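Local coordinates for sortase family protein (Clostridium perfringens, PDB 6IXZ) that probably acts as a membrane-bound cysteine transpeptidase of the class C sortases, which join pilin subunits through an acyl-thioester intermediate, at residues Asp27-Asn32 and Leu53-Gly58; Lys35-Leu40 and Leu96-Glu101; Asp156-Ser161 and Tyr166-Thr171. All coordinates share one frame; numbering follows the deposited sequence.

After helix 5-18 the chain runs along helix 23-41, which supplies one side of contacts 1 and 2. Contact 1 closes the rest of this helix and the connection that follows it, bringing 53-58 back beside 27-32. Contact 2 spans more sequence, bringing 96-101 to 35-40, further along the helix. The two cross along the chain and touch in space: Ile30 packs on Val98, Leu53 on Tyr36 and Ile55 on Leu96. They join helix 23-41 to the loops leading into strands 60-66 and 103-109. Contact 3 follows in series, closing a tight local loop that joins 156-161 to strand 165-173, which carries the predicted nucleophile.

Contact 1. Residues Asp27-Asn32 and Leu53-Gly58; sequences DDLIKN and LNIHEG
Leu53 lays its CD2 methyl over the base of the Asn32 side chain, with CD2 and Asn32 CB only 3.4 Å apart, a tight fit for two carbons. The same methyl also leans on the helix backbone, where Leu53 CD2 is 3.9 Å from Asn32 C. Leu53 can do this because its CG is turned beside its backbone N and away from its own carbonyl carbon (chi1 -56°), which carries the branch to the helix. One turn earlier, Leu29 makes the second touch. With CG anti to the backbone N (chi1 177°), the branch extends from the helix flank and CD1 comes 3.6 Å from Leu53 O. Further along the loop, Leu29 CD1 and Ile55 CD1 meet side-on, a loose 4.4 Å. Leu53 thus sits between two helix residues, offering its methyl to Asn32 and its carbonyl to Leu29. Leu136 also packs on Leu29, Tyr52 touches Asn32, and Leu49 covers Ile55.

The two segments join the first half of helix 23-41 to the loop before strand 60-66, the region where many class C sortases carry their lid, though such a role is not established here. Asn54, in a left-handed helical conformation, turns the chain after the 3-10 position of Leu53, and a weak bond from His56 ND1 to Asn54 O, 3.4 Å long, bridges the bend. On the helix, Lys31 NZ pairs with Asp28 OD1 at 3.3 Å, within the helix rather than across to the loop.

No hydrogen bond or salt bridge joins the segments. Between them the contact is methyl packing plus a methyl against a carbonyl oxygen, and it depends on shape rather than on polar direction.

Contact 2. Residues Lys35-Leu40 and Leu96-Glu101; sequences KYNYDL and LPVGGE
Asn37 grips both backbone polar groups of Leu96 with its one side-chain amide. Its OD1 accepts from Leu96 N at 3.0 Å, the donor tilted 16° from the carbonyl plane, and its ND2 donates to Leu96 O at 3.1 Å, in the carbonyl plane and on a lone pair, with an N-H...O angle of 161°; the OD1 bond is the more bent of the two. Two bonds to a single residue fix the amide's rotation and decide which end is oxygen. CG is turned beside the backbone N (chi1 -78°), directing the amide to the loop. Val98 CG2, 3.8 Å from Asn37 ND2, lies beyond the nitrogen end of the amide and off its plane, the two side chains crossing obliquely.

Leu96 O has a second donor: Val98 N, at 2.8 Å, closes an inverse gamma turn centred on Pro97. The contact thereby pins helix 23-41 to a bend entering strand 103-109 of the sortase beta-barrel. Pro97 points away from the helix and packs on Leu133, Ile135 and Ser105, while Val98 also rests on Ile30 and Ile33 of the helix.

Away from this buried polar clasp the fit slackens. Tyr36 reaches Leu96 obliquely, CD2 to CD1 at 4.4 Å, its ring otherwise backed by Leu49 and Pro50. On the outer side, Lys35 and Tyr38 face solvent from the helix, and Glu101, exposed, touches Asp163.

Contact 3. Residues Asp156-Ser161 and Tyr166-Thr171; sequences DELKIS and YVTLLT
Between Leu158 and Thr168 the contact is apolar: CD2 of the leucine comes end-on to CG2 of the threonine at 4.2 Å, and the two side chains cross at about a right angle. Leu158 is backed by Val106 of the neighbouring strand and by Leu91.

The polar link is indirect. A water lies between Glu157 and Thr168, giving a hydrogen bond to Glu157 O at 3.0 Å and sharing a short one of 2.6 Å with Thr168 OG1. Thr168 serves both neighbours by dividing its branches: at chi1 -68°, CG2 stands anti to the backbone N and turns to Leu158, while OG1 lies beside that N and meets the water. OG1 also bonds His104 NE2, and the other ring nitrogen, ND1, bonds Lys159 O, so His104 links the two segments a second time.

Ser161 meets the Tyr166 ring through OG and CB, OG at the edge near the ring plane, 3.6 Å from CE2, without a hydrogen bond. That ring is engaged by Arg185 in a cation-pi contact and by His104 edge-to-face.

Thr168-Thr171 precede Cys172, the predicted acyl-thioester residue, in the TLXTC signature of sortases. With no direct hydrogen bond between the segments, the water and His104 carry the polar coupling between this loop and strand 165-173.

Contact 1. Residues Asp27-Asn32 and Leu53-Gly58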
ATOM      1  N   ASP A  27      -7.703  17.801  -3.366  1.00 34.84           N
ATOM      2  CA  ASP A  27      -6.681  18.611  -2.676  1.00 32.89           C
ATOM      3  C   ASP A  27      -6.854  18.558  -1.176  1.00 27.93           C
ATOM      4  O   ASP A  27      -5.901  18.369  -0.427  1.00 28.74           O
ATOM      5  CB  ASP A  27      -6.754  20.081  -3.112  1.00 36.04           C
ATOM      6  CG  ASP A  27      -6.005  20.351  -4.408  1.00 39.18           C
ATOM      7  OD1 ASP A  27      -5.496  19.389  -5.005  1.00 34.08           O
ATOM      8  OD2 ASP A  27      -5.856  21.534  -4.790  1.00 37.87           O
ATOM      9  N   ASP A  28      -8.077  18.758  -0.716  1.00 30.91           N
ATOM     10  CA  ASP A  28      -8.299  18.824   0.719  1.00 33.52           C
ATOM     11  C   ASP A  28      -8.155  17.449   1.382  1.00 28.30           C
ATOM     12  O   ASP A  28      -7.675  17.350   2.510  1.00 25.04           O
ATOM     13  CB  ASP A  28      -9.635  19.516   1.041  1.00 41.01           C
ATOM     14  CG  ASP A  28      -9.491  21.058   1.115  1.00 55.47           C
ATOM     15  OD1 ASP A  28      -8.843  21.567   2.067  1.00 63.17           O
ATOM     16  OD2 ASP A  28      -9.941  21.755   0.180  1.00 58.35           O
ATOM     17  N   LEU A  29      -8.452  16.387   0.639  1.00 28.05           N
ATOM     18  CA  LEU A  29      -8.255  15.032   1.152  1.00 26.25           C
ATOM     19  C   LEU A  29      -6.754  14.697   1.279  1.00 25.52           C
ATOM     20  O   LEU A  29      -6.301  14.204   2.297  1.00 23.15           O
ATOM     21  CB  LEU A  29      -8.954  13.999   0.255  1.00 25.31           C
ATOM     22  CG  LEU A  29      -8.713  12.552   0.714  1.00 29.00           C
ATOM     23  CD1 LEU A  29      -9.219  12.354   2.135  1.00 26.92           C
ATOM     24  CD2 LEU A  29      -9.342  11.535  -0.238  1.00 30.66           C
ATOM     25  N   ILE A  30      -5.982  15.032   0.258  1.00 25.41           N
ATOM     26  CA  ILE A  30      -4.532  14.824   0.288  1.00 25.37           C
ATOM     27  C   ILE A  30      -3.862  15.612   1.424  1.00 22.12           C
ATOM     28  O   ILE A  30      -2.930  15.124   2.086  1.00 20.69           O
ATOM     29  CB  ILE A  30      -3.928  15.249  -1.067  1.00 29.80           C
ATOM     30  CG1 ILE A  30      -4.469  14.352  -2.194  1.00 31.15           C
ATOM     31  CG2 ILE A  30      -2.405  15.246  -1.020  1.00 26.42           C
ATOM     32  CD1 ILE A  30      -3.818  12.993  -2.288  1.00 34.97           C
ATOM     33  N   LYS A  31      -4.363  16.815   1.698  1.00 23.63           N
ATOM     34  CA  LYS A  31      -3.853  17.619   2.809  1.00 21.73           C
ATOM     35  C   LYS A  31      -4.092  16.948   4.137  1.00 20.36           C
ATOM     36  O   LYS A  31      -3.254  16.999   5.018  1.00 22.23           O
ATOM     37  CB  LYS A  31      -4.521  18.998   2.867  1.00 24.41           C
ATOM     38  CG  LYS A  31      -3.841  20.056   2.008  1.00 28.17           C
ATOM     39  CD  LYS A  31      -4.211  21.445   2.500  1.00 29.43           C
ATOM     40  CE  LYS A  31      -5.646  21.800   2.207  1.00 29.06           C
ATOM     41  NZ  LYS A  31      -5.988  23.117   2.825  1.00 31.04           N
ATOM     42  N   ASN A  32      -5.274  16.383   4.307  1.00 21.57           N
ATOM     43  CA  ASN A  32      -5.603  15.728   5.556  1.00 21.55           C
ATOM     44  C   ASN A  32      -4.839  14.403   5.741  1.00 20.33           C
ATOM     45  O   ASN A  32      -4.350  14.110   6.835  1.00 22.96           O
ATOM     46  CB  ASN A  32      -7.108  15.526   5.645  1.00 25.49           C
ATOM     47  CG  ASN A  32      -7.861  16.830   5.849  1.00 30.47           C
ATOM     48  OD1 ASN A  32      -7.455  17.679   6.634  1.00 31.56           O
ATOM     49  ND2 ASN A  32      -8.983  16.973   5.167  1.00 34.39           N
ATOM     50  N   LEU A  53     -11.164  12.163   7.590  1.00 51.49           N
ATOM     51  CA  LEU A  53     -10.613  11.612   6.351  1.00 40.09           C
ATOM     52  C   LEU A  53     -11.710  10.892   5.576  1.00 47.63           C
ATOM     53  O   LEU A  53     -11.715  10.879   4.344  1.00 44.21           O
ATOM     54  CB  LEU A  53      -9.443  10.659   6.631  1.00 42.71           C
ATOM     55  CG  LEU A  53      -8.256  11.194   7.450  1.00 40.90           C
ATOM     56  CD1 LEU A  53      -7.002  10.362   7.215  1.00 36.39           C
ATOM     57  CD2 LEU A  53      -7.991  12.649   7.119  1.00 42.90           C
ATOM     58  N   ASN A  54     -12.676  10.349   6.313  1.00 46.47           N
ATOM     59  CA  ASN A  54     -13.714   9.500   5.739  1.00 55.21           C
ATOM     60  C   ASN A  54     -13.104   8.393   4.873  1.00 50.86           C
ATOM     61  O   ASN A  54     -13.713   7.900   3.920  1.00 39.35           O
ATOM     62  CB  ASN A  54     -14.733  10.334   4.950  1.00 63.04           C
ATOM     63  CG  ASN A  54     -16.162  10.043   5.368  1.00 76.00           C
ATOM     64  OD1 ASN A  54     -16.981   9.593   4.563  1.00 85.34           O
ATOM     65  ND2 ASN A  54     -16.447  10.216   6.657  1.00 78.56           N
ATOM     66  N   ILE A  55     -11.895   7.990   5.233  1.00 51.85           N
ATOM     67  CA  ILE A  55     -11.369   6.723   4.771  1.00 45.48           C
ATOM     68  C   ILE A  55     -11.666   5.686   5.835  1.00 42.55           C
ATOM     69  O   ILE A  55     -11.299   5.851   6.993  1.00 41.34           O
ATOM     70  CB  ILE A  55      -9.867   6.817   4.477  1.00 43.37           C
ATOM     71  CG1 ILE A  55      -9.634   7.970   3.498  1.00 42.64           C
ATOM     72  CG2 ILE A  55      -9.371   5.499   3.895  1.00 43.51           C
ATOM     73  CD1 ILE A  55      -8.191   8.202   3.128  1.00 40.84           C
ATOM     74  N   HIS A  56     -12.529   4.749   5.486  1.00 39.35           N
ATOM     75  CA  HIS A  56     -12.860   3.662   6.381  1.00 47.73           C
ATOM     76  C   HIS A  56     -12.092   2.442   5.929  1.00 41.75           C
ATOM     77  O   HIS A  56     -11.850   2.250   4.728  1.00 40.41           O
ATOM     78  CB  HIS A  56     -14.359   3.356   6.333  1.00 49.31           C
ATOM     79  CG  HIS A  56     -15.229   4.511   6.715  1.00 60.37           C
ATOM     80  ND1 HIS A  56     -15.307   5.665   5.964  1.00 65.17           N
ATOM     81  CD2 HIS A  56     -16.119   4.657   7.724  1.00 64.71           C
ATOM     82  CE1 HIS A  56     -16.173   6.491   6.521  1.00 64.55           C
ATOM     83  NE2 HIS A  56     -16.680   5.904   7.591  1.00 65.54           N
ATOM     84  N   GLU A  57     -11.748   1.594   6.885  1.00 46.00           N
ATOM     85  CA  GLU A  57     -11.556   0.183   6.604  1.00 45.03           C
ATOM     86  C   GLU A  57     -12.400  -0.221   5.402  1.00 40.93           C
ATOM     87  O   GLU A  57     -13.616  -0.026   5.397  1.00 41.02           O
ATOM     88  CB  GLU A  57     -11.982  -0.645   7.811  1.00 51.02           C
ATOM     89  CG  GLU A  57     -10.829  -1.258   8.577  1.00 57.49           C
ATOM     90  CD  GLU A  57     -11.147  -2.664   9.023  1.00 52.86           C
ATOM     91  OE1 GLU A  57     -12.332  -3.049   8.925  1.00 43.92           O
ATOM     92  OE2 GLU A  57     -10.208  -3.396   9.402  1.00 52.97           O
ATOM     93  N   GLY A  58     -11.739  -0.720   4.359  1.00 36.09           N
ATOM     94  CA  GLY A  58     -12.425  -1.249   3.188  1.00 30.92           C
ATOM     95  C   GLY A  58     -12.519  -0.297   2.015  1.00 27.88           C
ATOM     96  O   GLY A  58     -12.910  -0.693   0.925  1.00 25.35           O
TER

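Contact 2. Residues Lys35-Leu40 and Leu96-Glu101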
ATOM      1  N   LYS A  35      -1.366  15.433   6.713  1.00 25.28           N
ATOM      2  CA  LYS A  35      -1.352  15.781   8.150  1.00 24.97           C
ATOM      3  C   LYS A  35      -1.287  14.543   9.022  1.00 26.98           C
ATOM      4  O   LYS A  35      -0.543  14.486  10.001  1.00 29.00           O
ATOM      5  CB  LYS A  35      -2.625  16.532   8.533  1.00 33.97           C
ATOM      6  CG  LYS A  35      -2.406  17.979   8.910  1.00 45.34           C
ATOM      7  CD  LYS A  35      -3.461  18.457   9.899  1.00 58.35           C
ATOM      8  CE  LYS A  35      -2.999  19.711  10.627  1.00 64.70           C
ATOM      9  NZ  LYS A  35      -4.133  20.578  11.057  1.00 70.98           N
ATOM     10  N   TYR A  36      -2.125  13.573   8.694  1.00 26.51           N
ATOM     11  CA  TYR A  36      -2.138  12.296   9.390  1.00 24.15           C
ATOM     12  C   TYR A  36      -0.767  11.624   9.408  1.00 22.32           C
ATOM     13  O   TYR A  36      -0.204  11.383  10.476  1.00 28.45           O
ATOM     14  CB  TYR A  36      -3.160  11.366   8.730  1.00 25.07           C
ATOM     15  CG  TYR A  36      -3.080   9.964   9.260  1.00 24.14           C
ATOM     16  CD1 TYR A  36      -3.493   9.675  10.553  1.00 22.89           C
ATOM     17  CD2 TYR A  36      -2.399   8.974   8.551  1.00 26.31           C
ATOM     18  CE1 TYR A  36      -3.376   8.393  11.063  1.00 25.75           C
ATOM     19  CE2 TYR A  36      -2.277   7.687   9.050  1.00 24.99           C
ATOM     20  CZ  TYR A  36      -2.769   7.401  10.303  1.00 26.12           C
ATOM     21  OH  TYR A  36      -2.638   6.124  10.790  1.00 27.84           O
ATOM     22  N   ASN A  37      -0.163  11.476   8.231  1.00 29.05           N
ATOM     23  CA  ASN A  37       1.182  10.867   8.099  1.00 26.46           C
ATOM     24  C   ASN A  37       2.250  11.589   8.936  1.00 24.42           C
ATOM     25  O   ASN A  37       3.183  10.968   9.441  1.00 23.91           O
ATOM     26  CB  ASN A  37       1.625  10.853   6.613  1.00 23.55           C
ATOM     27  CG  ASN A  37       0.962   9.745   5.800  1.00 20.90           C
ATOM     28  OD1 ASN A  37       0.310   8.851   6.343  1.00 20.57           O
ATOM     29  ND2 ASN A  37       1.170   9.774   4.497  1.00 18.02           N
ATOM     30  N   TYR A  38       2.180  12.911   8.955  1.00 28.16           N
ATOM     31  CA  TYR A  38       3.099  13.735   9.753  1.00 30.68           C
ATOM     32  C   TYR A  38       2.821  13.497  11.229  1.00 29.11           C
ATOM     33  O   TYR A  38       3.732  13.230  12.017  1.00 27.62           O
ATOM     34  CB  TYR A  38       2.917  15.219   9.398  1.00 31.82           C
ATOM     35  CG  TYR A  38       3.604  16.209  10.336  1.00 37.22           C
ATOM     36  CD1 TYR A  38       2.981  16.639  11.500  1.00 34.22           C
ATOM     37  CD2 TYR A  38       4.842  16.771  10.009  1.00 41.00           C
ATOM     38  CE1 TYR A  38       3.592  17.555  12.348  1.00 38.96           C
ATOM     39  CE2 TYR A  38       5.465  17.676  10.863  1.00 37.62           C
ATOM     40  CZ  TYR A  38       4.832  18.065  12.025  1.00 35.47           C
ATOM     41  OH  TYR A  38       5.426  18.980  12.858  1.00 45.76           O
ATOM     42  N   ASP A  39       1.546  13.550  11.596  1.00 33.49           N
ATOM     43  CA  ASP A  39       1.148  13.245  12.961  1.00 32.76           C
ATOM     44  C   ASP A  39       1.573  11.855  13.336  1.00 29.80           C
ATOM     45  O   ASP A  39       1.840  11.596  14.507  1.00 30.88           O
ATOM     46  CB  ASP A  39      -0.363  13.349  13.147  1.00 33.13           C
ATOM     47  CG  ASP A  39      -0.839  14.776  13.285  1.00 35.65           C
ATOM     48  OD1 ASP A  39       0.006  15.681  13.410  1.00 31.31           O
ATOM     49  OD2 ASP A  39      -2.069  14.991  13.220  1.00 42.02           O
ATOM     50  N   LEU A  40       1.494  10.922  12.384  1.00 28.22           N
ATOM     51  CA  LEU A  40       1.819   9.529  12.682  1.00 29.14           C
ATOM     52  C   LEU A  40       3.329   9.359  12.886  1.00 29.17           C
ATOM     53  O   LEU A  40       3.766   8.691  13.807  1.00 24.52           O
ATOM     54  CB  LEU A  40       1.279   8.586  11.588  1.00 34.28           C
ATOM     55  CG  LEU A  40       1.718   7.111  11.654  1.00 29.34           C
ATOM     56  CD1 LEU A  40       1.006   6.336  12.768  1.00 33.04           C
ATOM     57  CD2 LEU A  40       1.507   6.422  10.310  1.00 29.75           C
ATOM     58  N   LEU A  96      -0.300   6.244   4.972  1.00 17.25           N
ATOM     59  CA  LEU A  96      -1.084   6.108   3.762  1.00 19.89           C
ATOM     60  C   LEU A  96      -0.188   6.479   2.567  1.00 20.94           C
ATOM     61  O   LEU A  96       0.660   7.368   2.663  1.00 17.01           O
ATOM     62  CB  LEU A  96      -2.314   6.993   3.794  1.00 24.35           C
ATOM     63  CG  LEU A  96      -3.422   6.615   4.787  1.00 28.79           C
ATOM     64  CD1 LEU A  96      -4.459   7.713   4.911  1.00 33.70           C
ATOM     65  CD2 LEU A  96      -4.059   5.300   4.374  1.00 32.57           C
ATOM     66  N   PRO A  97      -0.356   5.756   1.459  1.00 19.03           N
ATOM     67  CA  PRO A  97       0.636   5.694   0.410  1.00 20.30           C
ATOM     68  C   PRO A  97       0.487   6.857  -0.538  1.00 18.20           C
ATOM     69  O   PRO A  97       0.183   6.664  -1.706  1.00 22.12           O
ATOM     70  CB  PRO A  97       0.306   4.385  -0.293  1.00 20.70           C
ATOM     71  CG  PRO A  97      -1.171   4.308  -0.174  1.00 21.66           C
ATOM     72  CD  PRO A  97      -1.448   4.787   1.232  1.00 19.67           C
ATOM     73  N   VAL A  98       0.652   8.066  -0.022  1.00 22.25           N
ATOM     74  CA  VAL A  98       0.649   9.226  -0.874  1.00 18.65           C
ATOM     75  C   VAL A  98       2.061   9.830  -1.025  1.00 22.19           C
ATOM     76  O   VAL A  98       2.195  10.955  -1.524  1.00 18.94           O
ATOM     77  CB  VAL A  98      -0.328  10.318  -0.376  1.00 19.78           C
ATOM     78  CG1 VAL A  98      -1.778   9.869  -0.535  1.00 23.85           C
ATOM     79  CG2 VAL A  98      -0.032  10.730   1.050  1.00 21.04           C
ATOM     80  N   GLY A  99       3.085   9.178  -0.462  1.00 16.29           N
ATOM     81  CA  GLY A  99       4.432   9.734  -0.552  1.00 19.01           C
ATOM     82  C   GLY A  99       4.756  10.850   0.433  1.00 20.11           C
ATOM     83  O   GLY A  99       3.902  11.358   1.144  1.00 21.62           O
ATOM     84  N   GLY A 100       6.004  11.288   0.408  1.00 26.59           N
ATOM     85  CA  GLY A 100       6.479  12.291   1.336  1.00 24.27           C
ATOM     86  C   GLY A 100       7.659  11.749   2.105  1.00 23.25           C
ATOM     87  O   GLY A 100       7.731  10.545   2.390  1.00 23.68           O
ATOM     88  N   GLU A 101       8.595  12.637   2.419  1.00 24.94           N
ATOM     89  CA  GLU A 101       9.680  12.352   3.357  1.00 28.17           C
ATOM     90  C   GLU A 101       9.097  11.916   4.706  1.00 25.98           C
ATOM     91  O   GLU A 101       8.027  12.362   5.088  1.00 27.90           O
ATOM     92  CB  GLU A 101      10.561  13.610   3.523  1.00 33.73           C
ATOM     93  CG  GLU A 101      11.966  13.337   4.052  1.00 43.17           C
ATOM     94  CD  GLU A 101      12.926  14.513   3.871  1.00 51.61           C
ATOM     95  OE1 GLU A 101      12.549  15.660   4.231  1.00 48.48           O
ATOM     96  OE2 GLU A 101      14.061  14.286   3.374  1.00 45.64           O
TER

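Contact 3. Residues Asp156-Ser161 and Tyr166-Thr171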
ATOM      1  N   ASP A 156      10.421  -4.299  12.805  1.00 40.39           N
ATOM      2  CA  ASP A 156      11.384  -3.214  12.755  1.00 39.86           C
ATOM      3  C   ASP A 156      11.520  -2.615  11.360  1.00 34.76           C
ATOM      4  O   ASP A 156      11.764  -1.417  11.218  1.00 35.77           O
ATOM      5  CB  ASP A 156      12.755  -3.692  13.238  1.00 42.83           C
ATOM      6  CG  ASP A 156      12.826  -3.840  14.754  1.00 41.51           C
ATOM      7  OD1 ASP A 156      11.916  -3.351  15.461  1.00 44.36           O
ATOM      8  OD2 ASP A 156      13.802  -4.452  15.233  1.00 39.19           O
ATOM      9  N   GLU A 157      11.526  -3.469  10.344  1.00 35.56           N
ATOM     10  CA  GLU A 157      11.784  -3.013   8.974  1.00 35.72           C
ATOM     11  C   GLU A 157      10.531  -2.380   8.359  1.00 30.95           C
ATOM     12  O   GLU A 157      10.548  -1.938   7.210  1.00 31.80           O
ATOM     13  CB  GLU A 157      12.268  -4.174   8.099  1.00 34.07           C
ATOM     14  CG  GLU A 157      13.636  -4.722   8.490  1.00 35.81           C
ATOM     15  CD  GLU A 157      14.751  -3.713   8.310  1.00 38.61           C
ATOM     16  OE1 GLU A 157      15.807  -3.906   8.943  1.00 46.67           O
ATOM     17  OE2 GLU A 157      14.568  -2.703   7.583  1.00 36.76           O
ATOM     18  N   LEU A 158       9.467  -2.316   9.148  1.00 22.91           N
ATOM     19  CA  LEU A 158       8.237  -1.652   8.751  1.00 28.81           C
ATOM     20  C   LEU A 158       8.102  -0.234   9.310  1.00 30.02           C
ATOM     21  O   LEU A 158       7.143   0.479   8.980  1.00 29.39           O
ATOM     22  CB  LEU A 158       7.038  -2.475   9.208  1.00 26.48           C
ATOM     23  CG  LEU A 158       6.894  -3.863   8.589  1.00 27.52           C
ATOM     24  CD1 LEU A 158       5.565  -4.450   9.046  1.00 26.24           C
ATOM     25  CD2 LEU A 158       6.972  -3.814   7.067  1.00 24.54           C
ATOM     26  N   LYS A 159       9.023   0.146  10.189  1.00 29.56           N
ATOM     27  CA  LYS A 159       9.009   1.474  10.823  1.00 30.80           C
ATOM     28  C   LYS A 159       9.302   2.593   9.821  1.00 29.18           C
ATOM     29  O   LYS A 159       9.963   2.380   8.821  1.00 25.91           O
ATOM     30  CB  LYS A 159      10.057   1.547  11.931  1.00 29.47           C
ATOM     31  CG  LYS A 159       9.736   0.655  13.129  1.00 34.74           C
ATOM     32  CD  LYS A 159      10.894   0.618  14.116  1.00 37.67           C
ATOM     33  CE  LYS A 159      10.610  -0.326  15.281  1.00 43.37           C
ATOM     34  NZ  LYS A 159       9.396   0.077  16.038  1.00 42.19           N
ATOM     35  N   ILE A 160       8.872   3.806  10.147  1.00 27.26           N
ATOM     36  CA  ILE A 160       9.213   4.956   9.323  1.00 27.84           C
ATOM     37  C   ILE A 160      10.703   5.257   9.520  1.00 29.50           C
ATOM     38  O   ILE A 160      11.238   5.001  10.599  1.00 31.48           O
ATOM     39  CB  ILE A 160       8.326   6.143   9.692  1.00 26.06           C
ATOM     40  CG1 ILE A 160       6.879   5.798   9.362  1.00 23.51           C
ATOM     41  CG2 ILE A 160       8.728   7.404   8.917  1.00 26.08           C
ATOM     42  CD1 ILE A 160       5.873   6.598  10.144  1.00 26.66           C
ATOM     43  N   SER A 161      11.399   5.576   8.436  1.00 27.30           N
ATOM     44  CA  SER A 161      12.792   6.024   8.526  1.00 30.22           C
ATOM     45  C   SER A 161      12.845   7.525   8.268  1.00 26.61           C
ATOM     46  O   SER A 161      12.239   8.008   7.287  1.00 21.74           O
ATOM     47  CB  SER A 161      13.678   5.304   7.502  1.00 33.18           C
ATOM     48  OG  SER A 161      13.816   3.920   7.785  1.00 32.33           O
ATOM     49  N   TYR A 166       9.345   5.546   1.718  1.00 18.25           N
ATOM     50  CA  TYR A 166       9.382   4.112   1.428  1.00 20.16           C
ATOM     51  C   TYR A 166       7.955   3.583   1.295  1.00 20.71           C
ATOM     52  O   TYR A 166       7.044   4.017   2.025  1.00 21.04           O
ATOM     53  CB  TYR A 166      10.047   3.298   2.560  1.00 20.01           C
ATOM     54  CG  TYR A 166      11.558   3.420   2.733  1.00 21.55           C
ATOM     55  CD1 TYR A 166      12.411   3.634   1.645  1.00 21.29           C
ATOM     56  CD2 TYR A 166      12.116   3.393   4.009  1.00 21.17           C
ATOM     57  CE1 TYR A 166      13.787   3.753   1.835  1.00 24.28           C
ATOM     58  CE2 TYR A 166      13.486   3.498   4.207  1.00 26.73           C
ATOM     59  CZ  TYR A 166      14.317   3.654   3.111  1.00 23.99           C
ATOM     60  OH  TYR A 166      15.670   3.734   3.298  1.00 26.70           O
ATOM     61  N   VAL A 167       7.802   2.588   0.426  1.00 19.77           N
ATOM     62  CA  VAL A 167       6.652   1.691   0.441  1.00 18.24           C
ATOM     63  C   VAL A 167       7.197   0.268   0.481  1.00 21.03           C
ATOM     64  O   VAL A 167       8.064  -0.111  -0.328  1.00 20.90           O
ATOM     65  CB  VAL A 167       5.755   1.918  -0.775  1.00 18.20           C
ATOM     66  CG1 VAL A 167       4.634   0.890  -0.839  1.00 18.45           C
ATOM     67  CG2 VAL A 167       5.212   3.337  -0.752  1.00 20.93           C
ATOM     68  N   THR A 168       6.732  -0.508   1.461  1.00 18.81           N
ATOM     69  CA  THR A 168       7.019  -1.936   1.500  1.00 16.53           C
ATOM     70  C   THR A 168       5.842  -2.783   0.973  1.00 18.26           C
ATOM     71  O   THR A 168       4.646  -2.534   1.277  1.00 17.47           O
ATOM     72  CB  THR A 168       7.461  -2.410   2.905  1.00 19.07           C
ATOM     73  OG1 THR A 168       8.747  -1.861   3.255  1.00 24.46           O
ATOM     74  CG2 THR A 168       7.570  -3.923   2.944  1.00 19.81           C
ATOM     75  N   LEU A 169       6.174  -3.702   0.074  1.00 19.57           N
ATOM     76  CA  LEU A 169       5.227  -4.727  -0.377  1.00 18.66           C
ATOM     77  C   LEU A 169       5.415  -5.949   0.507  1.00 18.33           C
ATOM     78  O   LEU A 169       6.529  -6.327   0.796  1.00 21.17           O
ATOM     79  CB  LEU A 169       5.495  -5.083  -1.836  1.00 19.49           C
ATOM     80  CG  LEU A 169       5.604  -3.854  -2.749  1.00 18.08           C
ATOM     81  CD1 LEU A 169       5.816  -4.271  -4.187  1.00 19.79           C
ATOM     82  CD2 LEU A 169       4.373  -2.992  -2.587  1.00 18.69           C
ATOM     83  N   LEU A 170       4.324  -6.464   1.047  1.00 21.14           N
ATOM     84  CA  LEU A 170       4.384  -7.552   2.020  1.00 19.81           C
ATOM     85  C   LEU A 170       3.495  -8.685   1.528  1.00 17.82           C
ATOM     86  O   LEU A 170       2.318  -8.474   1.223  1.00 13.86           O
ATOM     87  CB  LEU A 170       3.918  -7.030   3.362  1.00 19.31           C
ATOM     88  CG  LEU A 170       3.881  -7.931   4.579  1.00 17.94           C
ATOM     89  CD1 LEU A 170       3.727  -7.037   5.792  1.00 19.05           C
ATOM     90  CD2 LEU A 170       2.694  -8.892   4.456  1.00 19.55           C
ATOM     91  N   THR A 171       4.074  -9.873   1.383  1.00 18.31           N
ATOM     92  CA  THR A 171       3.288 -11.082   1.116  1.00 19.66           C
ATOM     93  C   THR A 171       3.584 -12.168   2.131  1.00 16.93           C
ATOM     94  O   THR A 171       4.708 -12.261   2.612  1.00 18.80           O
ATOM     95  CB  THR A 171       3.571 -11.643  -0.281  1.00 19.77           C
ATOM     96  OG1 THR A 171       2.625 -12.674  -0.593  1.00 22.34           O
ATOM     97  CG2 THR A 171       4.934 -12.199  -0.368  1.00 20.42           C
TER
HETATM   98  O   HOH W   1      10.515  -3.221   4.503  1.00 19.38           O